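Local structure of VESB protease (Vibrio cholerae, 4LK4) at residues 24-29 with 68-73; 74-79 with 151-156; 85-90 with 108-113. The protein is a secreted member of the trypsin-like peptidase S1 family and probably acts as an extracellular serine endopeptidase. The protein carries 1 engineered substitution. All coordinates share one frame; numbering follows the deposited sequence.

Interaction 1 of 3, residues 24-29 with 68-73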
loop_
_atom_site.group_PDB
_atom_site.type_symbol
_atom_site.label_atom_id
_atom_site.label_comp_id
_atom_site.label_asym_id
_atom_site.label_seq_id
_atom_site.Cartn_x
_atom_site.Cartn_y
_atom_site.Cartn_z
ATOM N N SER A 24 -0.427 3.905 16.541
ATOM C CA SER A 24 -0.871 3.656 15.170
ATOM C C SER A 24 0.025 2.716 14.363
ATOM O O SER A 24 -0.217 2.505 13.184
ATOM C CB SER A 24 -1.039 4.992 14.425
ATOM O OG SER A 24 -2.113 5.779 14.958
ATOM N N ILE A 25 1.062 2.148 14.966
ATOM C CA ILE A 25 1.925 1.199 14.249
ATOM C C ILE A 25 1.147 -0.065 13.900
ATOM O O ILE A 25 0.183 -0.428 14.579
ATOM C CB ILE A 25 3.119 0.782 15.112
ATOM C CG1 ILE A 25 4.214 0.101 14.309
ATOM C CG2 ILE A 25 2.677 -0.195 16.193
ATOM C CD1 ILE A 25 4.888 0.988 13.293
ATOM N N VAL A 26 1.569 -0.761 12.863
ATOM C CA VAL A 26 0.913 -2.012 12.508
ATOM C C VAL A 26 1.919 -3.102 12.150
ATOM O O VAL A 26 2.868 -2.855 11.394
ATOM C CB VAL A 26 -0.007 -1.804 11.299
ATOM C CG1 VAL A 26 -0.738 -3.085 10.967
ATOM C CG2 VAL A 26 -0.959 -0.645 11.562
ATOM N N ALA A 27 1.706 -4.297 12.703
ATOM C CA ALA A 27 2.442 -5.475 12.289
ATOM C C ALA A 27 1.604 -6.282 11.315
ATOM O O ALA A 27 0.422 -6.558 11.545
ATOM C CB ALA A 27 2.793 -6.310 13.477
ATOM N N LEU A 28 2.221 -6.651 10.215
ATOM C CA LEU A 28 1.581 -7.520 9.237
ATOM C C LEU A 28 2.038 -8.950 9.496
ATOM O O LEU A 28 3.241 -9.239 9.533
ATOM C CB LEU A 28 1.935 -7.079 7.815
ATOM C CG LEU A 28 1.487 -5.665 7.454
ATOM C CD1 LEU A 28 1.825 -5.422 5.997
ATOM C CD2 LEU A 28 0.001 -5.482 7.671
ATOM N N VAL A 29 1.083 -9.847 9.704
ATOM C CA VAL A 29 1.456 -11.192 10.105
ATOM C C VAL A 29 0.673 -12.188 9.301
ATOM O O VAL A 29 -0.454 -11.909 8.899
ATOM C CB VAL A 29 1.282 -11.420 11.616
ATOM C CG1 VAL A 29 1.844 -10.229 12.384
ATOM C CG2 VAL A 29 -0.156 -11.587 11.984
ATOM N N VAL A 68 -3.432 -8.158 10.170
ATOM C CA VAL A 68 -2.697 -7.037 10.700
ATOM C C VAL A 68 -2.967 -6.951 12.188
ATOM O O VAL A 68 -4.009 -7.410 12.675
ATOM C CB VAL A 68 -3.084 -5.704 10.033
ATOM C CG1 VAL A 68 -3.176 -5.876 8.538
ATOM C CG2 VAL A 68 -4.396 -5.152 10.598
ATOM N N ILE A 69 -2.015 -6.364 12.893
ATOM C CA ILE A 69 -2.142 -6.107 14.343
ATOM C C ILE A 69 -1.848 -4.648 14.573
ATOM O O ILE A 69 -0.702 -4.232 14.467
ATOM C CB ILE A 69 -1.178 -6.910 15.206
ATOM C CG1 ILE A 69 -1.357 -8.398 14.957
ATOM C CG2 ILE A 69 -1.443 -6.607 16.690
ATOM C CD1 ILE A 69 -0.256 -9.254 15.560
ATOM N N ILE A 70 -2.908 -3.892 14.836
ATOM C CA ILE A 70 -2.853 -2.441 14.990
ATOM C C ILE A 70 -2.490 -2.164 16.432
ATOM O O ILE A 70 -3.091 -2.723 17.337
ATOM C CB ILE A 70 -4.244 -1.785 14.695
ATOM C CG1 ILE A 70 -4.702 -2.104 13.260
ATOM C CG2 ILE A 70 -4.196 -0.285 14.865
ATOM C CD1 ILE A 70 -6.009 -1.477 12.849
ATOM N N GLY A 71 -1.523 -1.290 16.649
ATOM C CA GLY A 71 -1.088 -0.967 18.030
ATOM C C GLY A 71 -0.335 -2.132 18.620
ATOM O O GLY A 71 -0.283 -2.301 19.812
ATOM N N ALA A 72 0.245 -2.967 17.763
ATOM C CA ALA A 72 1.100 -4.072 18.232
ATOM C C ALA A 72 2.315 -3.464 18.912
ATOM O O ALA A 72 2.715 -2.362 18.558
ATOM C CB ALA A 72 1.530 -4.945 17.041
ATOM N N TYR A 73 2.888 -4.165 19.878
ATOM C CA TYR A 73 4.131 -3.730 20.494
ATOM C C TYR A 73 5.047 -4.908 20.820
ATOM O O TYR A 73 6.096 -5.052 20.214
ATOM C CB TYR A 73 3.844 -2.897 21.725
ATOM C CG TYR A 73 5.092 -2.493 22.426
ATOM C CD1 TYR A 73 5.852 -1.444 21.941
ATOM C CD2 TYR A 73 5.540 -3.172 23.539
ATOM C CE1 TYR A 73 7.010 -1.063 22.574
ATOM C CE2 TYR A 73 6.726 -2.823 24.165
ATOM C CZ TYR A 73 7.444 -1.759 23.677
ATOM O OH TYR A 73 8.617 -1.367 24.261
#
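Val-26 and Leu-28 set their side chains against Val-68 on the inner face of the six-stranded antiparallel barrel that forms one half of the chymotrypsin-like fold. Strands 25-29 and 68-70, running at 161° to each other, are the pair that closes this barrel. The side chains of Val-26 and Val-68 slant across one another: CG1 of Val-26, anti to its backbone N (chi1 -177°), reaches Val-68 CB at 3.6 Å. Leu-28 instead lies alongside Val-68, both pointing the same way, and brings CD2 to 3.3 Å from Val-68 CG1, a tight fit for two methyls. Their neighbours identify this face as interior, since Val-68 and Ile-70 also touch Leu-109 of strand 105-109, while Val-26 and Ile-70 touch Phe-45.

Ala-27 and Ile-69 point to the other face. Ile-69 meets Val-29 at about a right angle, its CD1 lying 3.9 Å from Val-29 CG1, and Ala-27 CB packs 4.0 Å from Ala-72 CB. The backbones of Ala-27 and Ile-69 form a hydrogen-bonded pair, with Ala-27 N to Ile-69 O at 3.0 Å and Ile-69 N to Ala-27 O at 2.8 Å. A type II turn from Ile-69 to Ala-72 then leads the chain away, yet Gly-71 N, inside that turn, still donates to Ile-25 O. At the end of the turn, Ile-25 CG2 rests 3.2 Å from Ala-72 O.

Interaction 2 of 3, residues 74-79 with 151-156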
loop_
_atom_site.group_PDB
_atom_site.type_symbol
_atom_site.label_atom_id
_atom_site.label_comp_id
_atom_site.label_asym_id
_atom_site.label_seq_id
_atom_site.Cartn_x
_atom_site.Cartn_y
_atom_site.Cartn_z
ATOM N N ASP A 74 4.665 -5.741 21.771
ATOM C CA ASP A 74 5.359 -7.024 22.054
ATOM C C ASP A 74 4.605 -8.089 21.283
ATOM O O ASP A 74 3.470 -8.449 21.640
ATOM C CB ASP A 74 5.315 -7.340 23.532
ATOM C CG ASP A 74 5.918 -8.715 23.894
ATOM O OD1 ASP A 74 6.196 -9.507 22.958
ATOM O OD2 ASP A 74 6.072 -8.981 25.149
ATOM N N LEU A 75 5.210 -8.599 20.216
ATOM C CA LEU A 75 4.461 -9.514 19.349
ATOM C C LEU A 75 4.021 -10.794 20.067
ATOM O O LEU A 75 3.073 -11.427 19.632
ATOM C CB LEU A 75 5.234 -9.834 18.061
ATOM C CG LEU A 75 5.491 -8.619 17.166
ATOM C CD1 LEU A 75 6.588 -8.886 16.190
ATOM C CD2 LEU A 75 4.270 -8.225 16.402
ATOM N N ASN A 76 4.693 -11.159 21.155
ATOM C CA ASN A 76 4.307 -12.316 21.951
ATOM C C ASN A 76 3.148 -12.081 22.932
ATOM O O ASN A 76 2.766 -12.992 23.674
ATOM C CB ASN A 76 5.518 -12.826 22.733
ATOM C CG ASN A 76 6.308 -13.863 21.989
ATOM O OD1 ASN A 76 5.818 -14.495 21.061
ATOM N ND2 ASN A 76 7.538 -14.050 22.396
ATOM N N ASN A 77 2.621 -10.865 22.964
ATOM C CA ASN A 77 1.580 -10.520 23.893
ATOM C C ASN A 77 0.316 -10.254 23.113
ATOM O O ASN A 77 0.090 -9.119 22.673
ATOM C CB ASN A 77 2.001 -9.272 24.669
ATOM C CG ASN A 77 0.996 -8.867 25.762
ATOM O OD1 ASN A 77 -0.190 -9.212 25.714
ATOM N ND2 ASN A 77 1.482 -8.127 26.749
ATOM N N SER A 78 -0.515 -11.282 22.944
ATOM C CA SER A 78 -1.704 -11.158 22.093
ATOM C C SER A 78 -2.800 -10.250 22.676
ATOM O O SER A 78 -3.777 -9.986 22.029
ATOM C CB SER A 78 -2.271 -12.536 21.738
ATOM O OG SER A 78 -2.824 -13.162 22.880
ATOM N N SER A 79 -2.625 -9.737 23.875
ATOM C CA SER A 79 -3.548 -8.736 24.408
ATOM C C SER A 79 -3.186 -7.281 24.038
ATOM O O SER A 79 -3.918 -6.354 24.396
ATOM C CB SER A 79 -3.589 -8.860 25.934
ATOM O OG SER A 79 -2.444 -8.256 26.518
ATOM N N PHE A 151 15.205 -11.963 14.902
ATOM C CA PHE A 151 14.697 -10.678 15.395
ATOM C C PHE A 151 13.780 -10.675 16.674
ATOM O O PHE A 151 13.102 -11.628 17.026
ATOM C CB PHE A 151 14.000 -9.876 14.274
ATOM C CG PHE A 151 12.557 -10.305 14.023
ATOM C CD1 PHE A 151 12.261 -11.402 13.167
ATOM C CD2 PHE A 151 11.485 -9.649 14.660
ATOM C CE1 PHE A 151 10.938 -11.818 12.955
ATOM C CE2 PHE A 151 10.165 -10.070 14.447
ATOM C CZ PHE A 151 9.887 -11.160 13.592
ATOM N N THR A 152 13.748 -9.539 17.339
ATOM C CA THR A 152 13.090 -9.398 18.626
ATOM C C THR A 152 11.597 -9.143 18.538
ATOM O O THR A 152 11.152 -8.481 17.623
ATOM C CB THR A 152 13.773 -8.230 19.346
ATOM O OG1 THR A 152 14.895 -8.775 20.026
ATOM C CG2 THR A 152 12.950 -7.538 20.311
ATOM N N PRO A 153 10.831 -9.571 19.552
ATOM C CA PRO A 153 9.398 -9.384 19.449
ATOM C C PRO A 153 8.921 -7.987 19.785
ATOM O O PRO A 153 7.734 -7.709 19.688
ATOM C CB PRO A 153 8.843 -10.427 20.425
ATOM C CG PRO A 153 9.919 -10.632 21.413
ATOM C CD PRO A 153 11.218 -10.274 20.785
ATOM N N ILE A 154 9.844 -7.117 20.152
ATOM C CA ILE A 154 9.542 -5.787 20.682
ATOM C C ILE A 154 9.756 -4.717 19.594
ATOM O O ILE A 154 10.793 -4.675 18.900
ATOM C CB ILE A 154 10.460 -5.476 21.888
ATOM C CG1 ILE A 154 10.401 -6.602 22.923
ATOM C CG2 ILE A 154 10.158 -4.121 22.543
ATOM C CD1 ILE A 154 9.223 -6.544 23.861
ATOM N N LEU A 155 8.779 -3.836 19.474
ATOM C CA LEU A 155 8.864 -2.731 18.535
ATOM C C LEU A 155 10.090 -1.866 18.825
ATOM O O LEU A 155 10.304 -1.436 19.941
ATOM C CB LEU A 155 7.572 -1.909 18.606
ATOM C CG LEU A 155 7.467 -0.681 17.711
ATOM C CD1 LEU A 155 7.464 -1.084 16.240
ATOM C CD2 LEU A 155 6.227 0.113 18.069
ATOM N N GLN A 156 10.915 -1.672 17.811
ATOM C CA GLN A 156 12.064 -0.793 17.891
ATOM C C GLN A 156 11.831 0.553 17.179
ATOM O O GLN A 156 10.989 0.677 16.281
ATOM C CB GLN A 156 13.251 -1.422 17.204
ATOM C CG GLN A 156 13.608 -2.837 17.614
ATOM C CD GLN A 156 14.188 -2.831 18.981
ATOM O OE1 GLN A 156 15.255 -2.253 19.224
ATOM N NE2 GLN A 156 13.440 -3.367 19.913
#
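Asp-74 and Leu-75 meet Pro-153 and Ile-154 in a loop-to-loop contact at the protein surface, where the loop between strands 66-70 and 82-91 comes against the one leading into strand 156-162. A single backbone bridge pairs Asp-74 with Ile-154, and its hydrogen bond runs from Leu-75 N to Pro-153 O over 2.7 Å. That bond is almost straight (171° at the hydrogen), with the donor somewhat tilted from the carbonyl plane. Asp-74 CA adds a CA-H...O contact to Pro-153 O at 3.4 Å. The same oxygen has a weak hydrogen bond from Trp-140 NE1.

The carboxylate of Asp-74 works in two directions. With CG anti to the backbone N (chi1 175°), OD1 accepts from Asn-76 N at 2.9 Å, forming an Asx turn in which the donor meets the oxygen from above the carboxylate plane. The Asp-74 side chain also lies alongside Pro-153, pointing the same way, with OD1 3.8 Å from Pro-153 CB. Ile-154 comes obliquely across it and sets CD1 4.0 Å from Asp-74 CG.

In the chymotrypsin-like fold the two loops belong to different barrels. The start of 74-79 is folded into a type I turn from Asp-74 to Asn-77; residues 151-156 probably correspond to the end of the autolysis loop of trypsins. Leu-75 crosses Phe-151 at about a right angle, and CD1 of Leu-75 reaches the ring edge, near its plane, 4.2 Å from Phe-151 CE2. Tyr-36 meets the Phe-151 ring edge-to-face and also touches Leu-75 and Pro-153. Past the bridge, Gln-156 folds back, and its NE2 donates to Ile-154 O at 3.1 Å, the acceptor lying in the plane of the Gln-156 amide.

Interaction 3 of 3, residues 85-90 with 108-113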
loop_
_atom_site.group_PDB
_atom_site.type_symbol
_atom_site.label_atom_id
_atom_site.label_comp_id
_atom_site.label_asym_id
_atom_site.label_seq_id
_atom_site.Cartn_x
_atom_site.Cartn_y
_atom_site.Cartn_z
ATOM N N ALA A 85 -8.252 -9.422 10.196
ATOM C CA ALA A 85 -7.945 -9.989 8.876
ATOM C C ALA A 85 -7.926 -8.947 7.761
ATOM O O ALA A 85 -8.702 -7.990 7.761
ATOM C CB ALA A 85 -8.938 -11.089 8.517
ATOM N N ALA A 86 -7.035 -9.159 6.806
ATOM C CA ALA A 86 -7.041 -8.384 5.594
ATOM C C ALA A 86 -8.158 -8.933 4.707
ATOM O O ALA A 86 -8.421 -10.148 4.711
ATOM C CB ALA A 86 -5.704 -8.502 4.910
ATOM N N GLN A 87 -8.852 -8.064 3.986
ATOM C CA GLN A 87 -9.780 -8.571 2.991
ATOM C C GLN A 87 -9.435 -8.122 1.581
ATOM O O GLN A 87 -9.673 -8.884 0.645
ATOM C CB GLN A 87 -11.244 -8.284 3.349
ATOM C CG GLN A 87 -11.785 -6.936 2.926
ATOM C CD GLN A 87 -13.264 -6.775 3.264
ATOM O OE1 GLN A 87 -13.907 -7.707 3.768
ATOM N NE2 GLN A 87 -13.808 -5.579 2.992
ATOM N N LYS A 88 -8.870 -6.928 1.406
ATOM C CA LYS A 88 -8.340 -6.536 0.097
ATOM C C LYS A 88 -6.990 -5.836 0.183
ATOM O O LYS A 88 -6.667 -5.167 1.159
ATOM C CB LYS A 88 -9.354 -5.637 -0.639
ATOM C CG LYS A 88 -10.655 -6.326 -1.055
ATOM C CD LYS A 88 -10.513 -7.023 -2.402
ATOM C CE LYS A 88 -11.549 -8.137 -2.669
ATOM N NZ LYS A 88 -12.905 -7.911 -2.105
ATOM N N ILE A 89 -6.215 -5.979 -0.871
ATOM C CA ILE A 89 -4.967 -5.290 -1.038
ATOM C C ILE A 89 -5.010 -4.453 -2.333
ATOM O O ILE A 89 -5.429 -4.937 -3.376
ATOM C CB ILE A 89 -3.802 -6.291 -1.011
ATOM C CG1 ILE A 89 -3.641 -6.812 0.431
ATOM C CG2 ILE A 89 -2.488 -5.611 -1.403
ATOM C CD1 ILE A 89 -2.601 -7.902 0.626
ATOM N N TYR A 90 -4.625 -3.181 -2.233
ATOM C CA TYR A 90 -4.445 -2.332 -3.401
ATOM C C TYR A 90 -2.976 -1.971 -3.487
ATOM O O TYR A 90 -2.433 -1.397 -2.556
ATOM C CB TYR A 90 -5.321 -1.067 -3.318
ATOM C CG TYR A 90 -6.745 -1.424 -3.029
ATOM C CD1 TYR A 90 -7.204 -1.554 -1.737
ATOM C CD2 TYR A 90 -7.612 -1.697 -4.043
ATOM C CE1 TYR A 90 -8.508 -1.937 -1.472
ATOM C CE2 TYR A 90 -8.918 -2.041 -3.794
ATOM C CZ TYR A 90 -9.365 -2.179 -2.505
ATOM O OH TYR A 90 -10.687 -2.563 -2.288
ATOM N N GLU A 108 -6.956 -3.134 3.008
ATOM C CA GLU A 108 -8.309 -2.931 3.446
ATOM C C GLU A 108 -8.617 -4.091 4.374
ATOM O O GLU A 108 -8.375 -5.235 4.019
ATOM C CB GLU A 108 -9.198 -2.969 2.228
ATOM C CG GLU A 108 -10.667 -2.718 2.497
ATOM C CD GLU A 108 -11.535 -2.983 1.289
ATOM O OE1 GLU A 108 -11.449 -2.184 0.324
ATOM O OE2 GLU A 108 -12.302 -3.987 1.320
ATOM N N LEU A 109 -9.121 -3.795 5.562
ATOM C CA LEU A 109 -9.305 -4.780 6.619
ATOM C C LEU A 109 -10.721 -5.301 6.645
ATOM O O LEU A 109 -11.626 -4.597 6.257
ATOM C CB LEU A 109 -9.048 -4.107 7.952
ATOM C CG LEU A 109 -7.644 -3.555 8.127
ATOM C CD1 LEU A 109 -7.429 -3.166 9.581
ATOM C CD2 LEU A 109 -6.607 -4.589 7.716
ATOM N N ALA A 110 -10.927 -6.510 7.146
ATOM C CA ALA A 110 -12.286 -7.094 7.218
ATOM C C ALA A 110 -13.222 -6.383 8.201
ATOM O O ALA A 110 -14.418 -6.627 8.212
ATOM C CB ALA A 110 -12.221 -8.580 7.553
ATOM N N GLN A 111 -12.690 -5.515 9.035
ATOM C CA GLN A 111 -13.543 -4.670 9.859
ATOM C C GLN A 111 -12.767 -3.428 10.246
ATOM O O GLN A 111 -11.553 -3.401 10.144
ATOM C CB GLN A 111 -14.027 -5.438 11.096
ATOM C CG GLN A 111 -12.966 -6.356 11.664
ATOM C CD GLN A 111 -13.398 -7.127 12.901
ATOM O OE1 GLN A 111 -14.220 -6.666 13.700
ATOM N NE2 GLN A 111 -12.804 -8.305 13.078
ATOM N N THR A 112 -13.492 -2.401 10.661
ATOM C CA THR A 112 -12.907 -1.141 11.030
ATOM C C THR A 112 -12.277 -1.271 12.405
ATOM O O THR A 112 -12.667 -2.117 13.192
ATOM C CB THR A 112 -13.984 -0.038 11.085
ATOM O OG1 THR A 112 -14.977 -0.368 12.069
ATOM C CG2 THR A 112 -14.664 0.143 9.719
ATOM N N SER A 113 -11.275 -0.457 12.687
ATOM C CA SER A 113 -10.807 -0.277 14.047
ATOM C C SER A 113 -11.092 1.143 14.451
ATOM O O SER A 113 -11.174 2.037 13.590
ATOM C CB SER A 113 -9.308 -0.521 14.160
ATOM O OG SER A 113 -8.863 -0.426 15.518
HETATM O O HOH W 1 -11.097 -9.900 11.366
#
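Glu-108 O is gripped by two successive backbone N-H groups, Gln-87 N at 2.9 Å and Lys-88 N at 3.2 Å. The first lies in the carbonyl plane, while the second is tilted 31° from it. Lys-88 O in turn accepts from Glu-108 N. Two residues thus face one, the defining geometry of a classic beta bulge, here between antiparallel strands 82-91 and 105-109 of the trypsin-like barrel. On the Ala-85 side of the bulge, Ala-110 N donates a 2.7 Å bond to Ala-85 O, flanking the Ala-86 to Leu-109 pair.

The Glu-108 side chain, extended with CG anti to the backbone N (chi1 -178°), divides its carboxylate between partners. Tyr-90 OH donates to OE1 over 2.7 Å, approaching from above the carboxylate plane, although OE1 lies in the plane of the Tyr-90 ring, at its edge. Gln-87 NE2 reaches OE2 at 2.8 Å on the anti side, its amide turned 68° from the carboxylate. Ser-249 OG also bonds OE2 and Tyr-250 N bonds Tyr-90 OH, tying this site to strand 248-258 of the Ig-like region. Lys-88 lies alongside Glu-108, its CG 3.7 Å from Glu-108 OE2.

Interactions 1 and 3 belong to the same six-stranded barrel, in which strands 66-70 and 82-91 are neighbours; their centres are 13 Å apart. They meet inside it, where Ile-70 and Val-68 pack on Leu-109; Ile-70 also reaches Ser-113, beyond the corner at 110-111. Interaction 2 lies at the surface, its centre 10 Å from that of interaction 1, and they touch through Ala-27 with Leu-75 and a probable hydrogen bond from Leu-155 N to Tyr-73 O. Interactions 2 and 3 do not touch, their nearest atoms being about 12 Å apart. Along the chain interaction 1 closes first, and interaction 3 is nested within the loop closed by interaction 2. One barrel thus contacts the second barrel's loop and the Ig-like region.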